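Local coordinates for biofilm growth-associated repressor (Xylella fastidiosa, PDB 3PQJ), which represses transcription of its own operon by binding a palindromic AT-rich sequence that spans the -10 region of the blh promoter, at the interface of chains A and B. Residues are numbered along the deposited sequence; one frame, centred on the assembly and turned at random. Chains: chain A/B, Biofilm growth-associated repressor.

The interface of chains A and B. Residues chain A 30, 34, 92, 96; chain B 1-3, 6.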
ATOM      1  N   CYS A  30       9.519  -6.496   1.411  1.00 32.81           N
ATOM      2  CA  CYS A  30       9.291  -7.469   2.478  1.00 32.79           C
ATOM      3  C   CYS A  30      10.594  -8.179   2.839  1.00 37.30           C
ATOM      4  O   CYS A  30      10.865  -8.391   4.012  1.00 36.35           O
ATOM      5  CB  CYS A  30       8.208  -8.459   2.074  1.00 33.12           C
ATOM      6  SG  CYS A  30       6.543  -7.781   2.145  1.00 37.25           S
ATOM      7  N   GLU A  34      14.362  -7.284   6.644  1.00 37.53           N
ATOM      8  CA  GLU A  34      15.183  -8.262   7.349  1.00 36.66           C
ATOM      9  C   GLU A  34      16.657  -7.892   7.413  1.00 39.23           C
ATOM     10  O   GLU A  34      17.356  -8.329   8.322  1.00 38.02           O
ATOM     11  CB  GLU A  34      15.032  -9.636   6.687  1.00 37.87           C
ATOM     12  CG  GLU A  34      13.623 -10.196   6.728  1.00 45.60           C
ATOM     13  CD  GLU A  34      13.412 -11.479   5.953  1.00 61.83           C
ATOM     14  OE1 GLU A  34      14.405 -12.134   5.558  1.00 58.13           O
ATOM     15  OE2 GLU A  34      12.231 -11.835   5.745  1.00 56.96           O
ATOM     16  N   TYR A  92       1.711  -7.589   7.597  1.00 32.62           N
ATOM     17  CA  TYR A  92       1.826  -8.916   8.238  1.00 32.78           C
ATOM     18  C   TYR A  92       0.673  -9.131   9.217  1.00 40.39           C
ATOM     19  O   TYR A  92       0.002 -10.153   9.158  1.00 42.08           O
ATOM     20  CB  TYR A  92       3.184  -9.091   8.948  1.00 32.90           C
ATOM     21  CG  TYR A  92       4.285  -9.569   8.011  1.00 35.49           C
ATOM     22  CD1 TYR A  92       4.555 -10.930   7.847  1.00 37.36           C
ATOM     23  CD2 TYR A  92       5.031  -8.664   7.265  1.00 36.79           C
ATOM     24  CE1 TYR A  92       5.535 -11.373   6.949  1.00 38.79           C
ATOM     25  CE2 TYR A  92       6.006  -9.092   6.364  1.00 37.98           C
ATOM     26  CZ  TYR A  92       6.260 -10.447   6.212  1.00 46.70           C
ATOM     27  OH  TYR A  92       7.223 -10.849   5.316  1.00 45.35           O
ATOM     28  N   CYS A  96      -1.617 -11.927   7.450  1.00 44.31           N
ATOM     29  CA  CYS A  96      -1.347 -13.268   7.979  1.00 45.86           C
ATOM     30  C   CYS A  96      -2.616 -13.877   8.597  1.00 52.18           C
ATOM     31  O   CYS A  96      -3.323 -13.200   9.348  1.00 53.75           O
ATOM     32  CB  CYS A  96      -0.175 -13.272   8.955  1.00 46.37           C
ATOM     33  SG  CYS A  96       1.435 -12.984   8.170  1.00 50.54           S
TER
ATOM     34  N   MET B   1       2.501 -15.714   9.171  1.00 65.13           N
ATOM     35  CA  MET B   1       3.460 -14.959   9.970  1.00 64.87           C
ATOM     36  C   MET B   1       4.825 -14.865   9.274  1.00 65.72           C
ATOM     37  O   MET B   1       5.611 -13.982   9.608  1.00 65.54           O
ATOM     38  CB  MET B   1       3.571 -15.551  11.392  1.00 67.83           C
ATOM     39  CG  MET B   1       3.752 -14.497  12.489  1.00 72.50           C
ATOM     40  SD  MET B   1       3.390 -15.065  14.170  1.00 77.66           S
ATOM     41  CE  MET B   1       1.617 -14.901  14.179  1.00 74.12           C
ATOM     42  N   THR B   2       5.093 -15.758   8.312  1.00 60.12           N
ATOM     43  CA  THR B   2       6.369 -15.804   7.613  1.00 59.19           C
ATOM     44  C   THR B   2       6.328 -15.038   6.293  1.00 61.10           C
ATOM     45  O   THR B   2       5.247 -14.704   5.791  1.00 60.99           O
ATOM     46  CB  THR B   2       6.848 -17.276   7.426  1.00 67.21           C
ATOM     47  OG1 THR B   2       5.973 -17.972   6.535  1.00 65.60           O
ATOM     48  CG2 THR B   2       6.995 -18.042   8.747  1.00 64.66           C
ATOM     49  N   ARG B   3       7.524 -14.789   5.717  1.00 55.28           N
ATOM     50  CA  ARG B   3       7.689 -14.142   4.422  1.00 53.80           C
ATOM     51  C   ARG B   3       7.230 -15.096   3.314  1.00 54.80           C
ATOM     52  O   ARG B   3       6.741 -14.638   2.287  1.00 53.49           O
ATOM     53  CB  ARG B   3       9.135 -13.650   4.227  1.00 54.19           C
ATOM     54  CG  ARG B   3       9.394 -13.030   2.851  1.00 61.23           C
ATOM     55  CD  ARG B   3      10.520 -12.028   2.842  1.00 69.22           C
ATOM     56  NE  ARG B   3      11.772 -12.544   3.404  1.00 70.90           N
ATOM     57  CZ  ARG B   3      12.629 -13.329   2.764  1.00 82.08           C
ATOM     58  NH1 ARG B   3      12.371 -13.738   1.530  1.00 70.33           N
ATOM     59  NH2 ARG B   3      13.747 -13.720   3.356  1.00 68.43           N
ATOM     60  N   MET B   6       3.513 -14.602   3.269  1.00 49.92           N
ATOM     61  CA  MET B   6       3.343 -13.264   2.686  1.00 49.15           C
ATOM     62  C   MET B   6       3.499 -13.307   1.163  1.00 51.73           C
ATOM     63  O   MET B   6       2.684 -12.722   0.449  1.00 51.00           O
ATOM     64  CB  MET B   6       4.300 -12.237   3.325  1.00 51.43           C
ATOM     65  CG  MET B   6       4.039 -10.801   2.902  1.00 55.13           C
ATOM     66  SD  MET B   6       2.337 -10.161   3.076  1.00 59.67           S
ATOM     67  CE  MET B   6       2.537  -8.640   2.228  1.00 57.04           C
TER
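CG of B:Arg3 lies anti to the backbone N (chi1 177°), and a bend at chi3 turns the guanidinium toward A:Glu34, whose CG stands beside its own backbone N with the chain extended beyond it. The guanidinium therefore grips the carboxylate side-on, one nitrogen to each oxygen. NE of B:Arg3 donates almost straight to OE2 of A:Glu34 at 2.5 Å (175° at H), a salt bridge as well as a hydrogen bond. NH2 of B:Arg3 donates to the syn lone pair of OE1 of A:Glu34 at 2.8 Å. The grip is twisted: the two planes differ by 44°, so OE2 is met from above the carboxylate plane although it lies in that of the guanidinium.

A:Tyr92, on helix 82-95, runs alongside B:Arg3, its phenol OH 3.4 Å from CA of B:Arg3. B:Met6 crosses A:Tyr92 obliquely, with its CB 3.9 Å from CZ of the tyrosine. Bent at chi2, B:Met6 carries CG to 4.0 Å from SG of A:Cys30. The start of chain B thus packs against chain A in a two-fold dimer interface, as expected for an ArsR-type helix-turn-helix repressor with a palindromic operator. A:Cys30 and A:Cys96 can pair as a disulfide, but in chain A as modelled their SG atoms are 9.5 Å apart and not bonded. At the chain start, the terminal amino N of B:Met1 sits 3.1 Å from SG of A:Cys96.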